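Local coordinates for processed glycerol phosphate lipoteichoic acid synthase 2 (Bacillus subtilis, PDB 2W8D), which belongs to the sulfatase family of the alkaline phosphatase clan and carries a magnesium ion in its C-terminal domain, at residues Y167-K170 / D171-F175; G214-D218 / S219-N223. One frame throughout, in Å; residues are numbered along the deposited sequence.

Contact 1. Residues Y167-K170 / D171-F175; sequences YGMK and DKPFF
Lys170 and Phe174 meet at the first turn of helix 171-183, where Phe174 N donates to Lys170 O over 3.0 Å with an N-H...O angle of 151°. Lys170 is the N-cap residue, and the bond is the first i to i+4 link of the helix. The close packing gathers round that same carbonyl: Pro173 CD lies 3.3 Å from Lys170 O, and Phe174 CB approaches it to 3.2 Å. First-turn nitrogens have no i-4 carbonyl partner within the helix, so a proline here costs no helical hydrogen bond. Beside it, Met169, a selenomethionine, folds back on the helix, chi2 (-67°) and chi3 (-68°) both bent, which brings its CE to 3.8 Å from Pro173 CB. Its CB rests against Phe174 CB at 3.9 Å, while the Phe174 ring leads away to meet Tyr157.

The flank of Asp171 is polar but still buried: a water bridges the turn by donating to Met169 O at 2.8 Å and to Asp171 OD1 at 2.5 Å. Lys170 extends NZ to a salt bridge with Asp208. The solvent side belongs to partly exposed Pro173 and Lys172, the latter reaching Gln233 on helix 219-244. The chemistry thus divides: carbon of Pro173 and Phe174 packs against the N-cap residue's carbonyl, the water joins the preceding loop to the helix start, and Asp171 OD1, accepting from Leu196 N, ties that start to the loop after strand 189-194.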
ATOM      1  N   TYR A 167       8.025   7.525 -16.966  1.00 36.00           N
ATOM      2  CA  TYR A 167       6.590   7.231 -16.978  1.00 34.94           C
ATOM      3  C   TYR A 167       5.695   8.465 -16.917  1.00 33.54           C
ATOM      4  O   TYR A 167       4.471   8.336 -17.053  1.00 33.73           O
ATOM      5  CB  TYR A 167       6.195   6.216 -15.891  1.00 35.46           C
ATOM      6  CG  TYR A 167       6.814   4.861 -16.096  1.00 36.77           C
ATOM      7  CD1 TYR A 167       8.146   4.631 -15.732  1.00 38.19           C
ATOM      8  CD2 TYR A 167       6.088   3.813 -16.666  1.00 37.91           C
ATOM      9  CE1 TYR A 167       8.742   3.400 -15.918  1.00 40.12           C
ATOM     10  CE2 TYR A 167       6.677   2.552 -16.851  1.00 39.78           C
ATOM     11  CZ  TYR A 167       8.011   2.360 -16.470  1.00 39.82           C
ATOM     12  OH  TYR A 167       8.642   1.154 -16.640  1.00 40.59           O
ATOM     13  N   GLY A 168       6.295   9.645 -16.729  1.00 31.73           N
ATOM     14  CA  GLY A 168       5.545  10.900 -16.721  1.00 28.66           C
ATOM     15  C   GLY A 168       6.105  11.917 -15.756  1.00 27.35           C
ATOM     16  O   GLY A 168       7.314  12.181 -15.741  1.00 27.21           O
HETATM   17  N   MSE A 169       5.227  12.516 -14.954  1.00 25.89           N
HETATM   18  CA  MSE A 169       5.640  13.628 -14.081  1.00 24.39           C
HETATM   19  C   MSE A 169       6.634  13.155 -13.017  1.00 22.72           C
HETATM   20  O   MSE A 169       6.469  12.091 -12.431  1.00 21.07           O
HETATM   21  CB  MSE A 169       4.448  14.247 -13.357  1.00 24.11           C
HETATM   22  CG  MSE A 169       3.476  14.972 -14.220  1.00 26.81           C
HETATM   23 SE   MSE A 169       4.157  16.608 -15.061  1.00 34.56          SE
HETATM   24  CE  MSE A 169       4.380  17.729 -13.454  1.00 29.56           C
ATOM     25  N   LYS A 170       7.639  13.978 -12.762  1.00 21.36           N
ATOM     26  CA  LYS A 170       8.468  13.850 -11.572  1.00 20.34           C
ATOM     27  C   LYS A 170       7.664  14.220 -10.315  1.00 19.59           C
ATOM     28  O   LYS A 170       6.831  15.122 -10.360  1.00 20.72           O
ATOM     29  CB  LYS A 170       9.674  14.768 -11.707  1.00 20.36           C
ATOM     30  CG  LYS A 170      10.663  14.329 -12.767  1.00 20.22           C
ATOM     31  CD  LYS A 170      11.737  15.377 -12.949  1.00 22.83           C
ATOM     32  CE  LYS A 170      12.791  14.954 -13.951  1.00 23.06           C
ATOM     33  NZ  LYS A 170      13.554  16.176 -14.370  1.00 24.67           N
ATOM     34  N   ASP A 171       7.926  13.544  -9.201  1.00 18.27           N
ATOM     35  CA  ASP A 171       7.225  13.771  -7.942  1.00 17.38           C
ATOM     36  C   ASP A 171       7.200  15.235  -7.413  1.00 17.37           C
ATOM     37  O   ASP A 171       6.149  15.697  -7.020  1.00 17.91           O
ATOM     38  CB  ASP A 171       7.749  12.811  -6.872  1.00 17.29           C
ATOM     39  CG  ASP A 171       7.537  11.343  -7.235  1.00 19.98           C
ATOM     40  OD1 ASP A 171       6.792  11.037  -8.209  1.00 22.50           O
ATOM     41  OD2 ASP A 171       8.129  10.474  -6.544  1.00 22.09           O
ATOM     42  N   LYS A 172       8.327  15.949  -7.394  1.00 16.64           N
ATOM     43  CA  LYS A 172       8.343  17.349  -6.908  1.00 17.75           C
ATOM     44  C   LYS A 172       7.331  18.282  -7.581  1.00 17.19           C
ATOM     45  O   LYS A 172       6.504  18.837  -6.877  1.00 17.42           O
ATOM     46  CB  LYS A 172       9.745  17.977  -6.872  1.00 17.72           C
ATOM     47  CG  LYS A 172      10.611  17.490  -5.689  1.00 19.65           C
ATOM     48  CD  LYS A 172      11.941  18.209  -5.644  1.00 20.88           C
ATOM     49  CE  LYS A 172      12.914  17.527  -4.708  1.00 22.98           C
ATOM     50  NZ  LYS A 172      14.324  18.033  -4.931  1.00 27.30           N
ATOM     51  N   PRO A 173       7.353  18.417  -8.928  1.00 16.78           N
ATOM     52  CA  PRO A 173       6.286  19.221  -9.570  1.00 17.06           C
ATOM     53  C   PRO A 173       4.901  18.557  -9.555  1.00 17.23           C
ATOM     54  O   PRO A 173       3.889  19.248  -9.560  1.00 16.74           O
ATOM     55  CB  PRO A 173       6.777  19.408 -11.010  1.00 16.52           C
ATOM     56  CG  PRO A 173       7.778  18.318 -11.213  1.00 17.14           C
ATOM     57  CD  PRO A 173       8.405  18.040  -9.886  1.00 16.41           C
ATOM     58  N   PHE A 174       4.853  17.226  -9.532  1.00 17.93           N
ATOM     59  CA  PHE A 174       3.570  16.542  -9.435  1.00 17.66           C
ATOM     60  C   PHE A 174       2.885  16.949  -8.127  1.00 17.89           C
ATOM     61  O   PHE A 174       1.726  17.327  -8.139  1.00 18.75           O
ATOM     62  CB  PHE A 174       3.739  15.023  -9.564  1.00 17.57           C
ATOM     63  CG  PHE A 174       2.634  14.236  -8.953  1.00 15.88           C
ATOM     64  CD1 PHE A 174       1.406  14.144  -9.572  1.00 15.23           C
ATOM     65  CD2 PHE A 174       2.825  13.587  -7.741  1.00 15.60           C
ATOM     66  CE1 PHE A 174       0.378  13.407  -9.000  1.00 15.56           C
ATOM     67  CE2 PHE A 174       1.799  12.854  -7.160  1.00 14.56           C
ATOM     68  CZ  PHE A 174       0.577  12.765  -7.795  1.00 13.72           C
ATOM     69  N   PHE A 175       3.607  16.919  -7.013  1.00 18.25           N
ATOM     70  CA  PHE A 175       3.034  17.374  -5.741  1.00 18.38           C
ATOM     71  C   PHE A 175       2.678  18.868  -5.654  1.00 19.05           C
ATOM     72  O   PHE A 175       1.666  19.210  -5.042  1.00 19.40           O
ATOM     73  CB  PHE A 175       3.896  16.966  -4.557  1.00 17.48           C
ATOM     74  CG  PHE A 175       3.758  15.530  -4.172  1.00 16.42           C
ATOM     75  CD1 PHE A 175       2.522  15.006  -3.823  1.00 15.08           C
ATOM     76  CD2 PHE A 175       4.890  14.689  -4.130  1.00 13.53           C
ATOM     77  CE1 PHE A 175       2.408  13.674  -3.445  1.00 15.93           C
ATOM     78  CE2 PHE A 175       4.786  13.393  -3.749  1.00 12.84           C
ATOM     79  CZ  PHE A 175       3.546  12.854  -3.424  1.00 14.61           C
TER
HETATM   80  O   HOH W   1       5.221  11.995  -9.930  1.00 18.90           O

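Contact 2. Residues G214-D218 / S219-N223; sequences GDFGD and SVVDN
Asp218 is the N-cap of helix 219-244, and its side chain reaches over the first turn to Val221 N in a capping bond. Asp218 OD1 accepts that N-H at 3.3 Å; the bond is straight (167°), but the donor stands 55° out of the carboxylate plane. With CG anti to the backbone N (chi1 174°), the carboxylate is carried over the amides of the first turn, and OD2 is hydrogen-bonded to His266 ND1, so both oxygens have partners.

Backbone bonds continue the hold. Asp222 N donates to Asp218 O at 2.8 Å in the first i to i+4 link, and a weak bond of 3.3 Å from Gly214 N to Asp222 O joins the incoming loop to the helix.

A second carboxylate works in the reverse direction, from helix to loop: Asp222 OD1 accepts from Phe216 N at 2.9 Å. Gly217, at positive phi, then carries the loop round to the cap, and the helix and its preceding loop are fastened to each other by one aspartate from each.

The apolar contact between the two segments is Phe216 against Val221. The Phe216 side chain runs roughly perpendicular to that of Val221, and Val273 of helix 267-273 touches both side chains. Across the pair, Phe216 CD2 lies 4.0 Å from Val221 CG1, and the same ring atom stands 3.7 Å from Asp222 OD1.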
ATOM      1  N   GLY A 214      25.402   5.083  -4.004  1.00 24.02           N
ATOM      2  CA  GLY A 214      26.151   4.122  -3.203  1.00 23.12           C
ATOM      3  C   GLY A 214      27.241   3.513  -4.067  1.00 22.68           C
ATOM      4  O   GLY A 214      27.279   3.749  -5.272  1.00 22.28           O
ATOM      5  N   ASP A 215      28.119   2.722  -3.463  1.00 22.82           N
ATOM      6  CA  ASP A 215      29.210   2.094  -4.191  1.00 23.31           C
ATOM      7  C   ASP A 215      29.156   0.590  -3.930  1.00 23.23           C
ATOM      8  O   ASP A 215      29.943   0.071  -3.123  1.00 23.81           O
ATOM      9  CB  ASP A 215      30.546   2.705  -3.727  1.00 23.75           C
ATOM     10  CG  ASP A 215      31.685   2.547  -4.756  1.00 25.99           C
ATOM     11  OD1 ASP A 215      31.407   2.341  -5.956  1.00 27.28           O
ATOM     12  OD2 ASP A 215      32.880   2.654  -4.357  1.00 28.31           O
ATOM     13  N   PHE A 216      28.217  -0.104  -4.597  1.00 22.50           N
ATOM     14  CA  PHE A 216      28.005  -1.544  -4.387  1.00 22.04           C
ATOM     15  C   PHE A 216      28.239  -2.458  -5.610  1.00 21.64           C
ATOM     16  O   PHE A 216      27.928  -3.647  -5.570  1.00 21.65           O
ATOM     17  CB  PHE A 216      26.616  -1.786  -3.774  1.00 22.15           C
ATOM     18  CG  PHE A 216      26.345  -0.932  -2.583  1.00 22.82           C
ATOM     19  CD1 PHE A 216      26.942  -1.221  -1.355  1.00 24.58           C
ATOM     20  CD2 PHE A 216      25.536   0.195  -2.692  1.00 23.73           C
ATOM     21  CE1 PHE A 216      26.721  -0.407  -0.243  1.00 24.58           C
ATOM     22  CE2 PHE A 216      25.299   1.005  -1.589  1.00 23.34           C
ATOM     23  CZ  PHE A 216      25.898   0.707  -0.364  1.00 23.31           C
ATOM     24  N   GLY A 217      28.782  -1.906  -6.690  1.00 21.19           N
ATOM     25  CA  GLY A 217      29.124  -2.691  -7.877  1.00 20.36           C
ATOM     26  C   GLY A 217      27.965  -2.995  -8.803  1.00 20.77           C
ATOM     27  O   GLY A 217      28.002  -3.979  -9.553  1.00 20.65           O
ATOM     28  N   ASP A 218      26.934  -2.150  -8.772  1.00 20.21           N
ATOM     29  CA  ASP A 218      25.729  -2.399  -9.534  1.00 20.20           C
ATOM     30  C   ASP A 218      24.935  -1.101  -9.563  1.00 20.64           C
ATOM     31  O   ASP A 218      24.514  -0.589  -8.526  1.00 20.84           O
ATOM     32  CB  ASP A 218      24.946  -3.537  -8.881  1.00 19.84           C
ATOM     33  CG  ASP A 218      23.589  -3.792  -9.522  1.00 20.42           C
ATOM     34  OD1 ASP A 218      22.922  -2.842 -10.006  1.00 16.44           O
ATOM     35  OD2 ASP A 218      23.171  -4.974  -9.492  1.00 21.15           O
ATOM     36  N   SER A 219      24.751  -0.578 -10.769  1.00 20.41           N
ATOM     37  CA  SER A 219      24.279   0.763 -10.963  1.00 19.89           C
ATOM     38  C   SER A 219      22.794   0.875 -10.722  1.00 20.09           C
ATOM     39  O   SER A 219      22.309   1.947 -10.372  1.00 21.29           O
ATOM     40  CB  SER A 219      24.652   1.249 -12.363  1.00 20.22           C
ATOM     41  OG  SER A 219      23.838   0.660 -13.354  1.00 19.29           O
ATOM     42  N   VAL A 220      22.048  -0.214 -10.895  1.00 19.43           N
ATOM     43  CA  VAL A 220      20.646  -0.202 -10.484  1.00 18.35           C
ATOM     44  C   VAL A 220      20.502   0.075  -8.968  1.00 17.37           C
ATOM     45  O   VAL A 220      19.733   0.955  -8.545  1.00 17.20           O
ATOM     46  CB  VAL A 220      19.919  -1.507 -10.913  1.00 18.86           C
ATOM     47  CG1 VAL A 220      18.546  -1.638 -10.252  1.00 17.79           C
ATOM     48  CG2 VAL A 220      19.751  -1.523 -12.435  1.00 19.94           C
ATOM     49  N   VAL A 221      21.258  -0.676  -8.178  1.00 15.70           N
ATOM     50  CA  VAL A 221      21.289  -0.553  -6.724  1.00 14.74           C
ATOM     51  C   VAL A 221      21.950   0.759  -6.289  1.00 14.11           C
ATOM     52  O   VAL A 221      21.467   1.395  -5.380  1.00 13.52           O
ATOM     53  CB  VAL A 221      22.061  -1.728  -6.073  1.00 14.55           C
ATOM     54  CG1 VAL A 221      22.403  -1.422  -4.588  1.00 12.54           C
ATOM     55  CG2 VAL A 221      21.298  -3.056  -6.250  1.00 14.93           C
ATOM     56  N   ASP A 222      23.055   1.128  -6.920  1.00 14.23           N
ATOM     57  CA  ASP A 222      23.707   2.422  -6.676  1.00 16.29           C
ATOM     58  C   ASP A 222      22.767   3.612  -6.821  1.00 16.40           C
ATOM     59  O   ASP A 222      22.829   4.523  -6.007  1.00 16.82           O
ATOM     60  CB  ASP A 222      24.929   2.645  -7.586  1.00 16.20           C
ATOM     61  CG  ASP A 222      26.100   1.724  -7.241  1.00 18.11           C
ATOM     62  OD1 ASP A 222      26.040   1.000  -6.221  1.00 19.05           O
ATOM     63  OD2 ASP A 222      27.097   1.720  -8.001  1.00 22.03           O
ATOM     64  N   ASN A 223      21.888   3.581  -7.832  1.00 16.81           N
ATOM     65  CA  ASN A 223      21.033   4.732  -8.169  1.00 16.74           C
ATOM     66  C   ASN A 223      19.723   4.720  -7.399  1.00 16.47           C
ATOM     67  O   ASN A 223      19.017   5.737  -7.304  1.00 17.24           O
ATOM     68  CB  ASN A 223      20.748   4.772  -9.670  1.00 16.74           C
ATOM     69  CG  ASN A 223      21.978   5.128 -10.483  1.00 18.40           C
ATOM     70  OD1 ASN A 223      22.973   5.632  -9.961  1.00 19.53           O
ATOM     71  ND2 ASN A 223      21.920   4.851 -11.766  1.00 19.91           N
TER

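How the contacts relate
Contacts 1 and 2 follow one another along the chain, and each begins a helix: 171-183 for contact 1, 219-244 for contact 2. Their centres are 24 Å apart and their nearest atoms about 12 Å, so they do not touch directly. Helix 219-244 connects them, since it starts in contact 2 and farther along presents Tyr230, Leu231 and Ser234 to the side chains of contact 1. Neither contact supplies a magnesium ligand; those are Glu40, phosphothreonine Thr84, Asp258 and His259. The ion lies about 11 Å from the Asp171 side chain and about 14 Å from that of Val220, which places both helix starts outside its first shell.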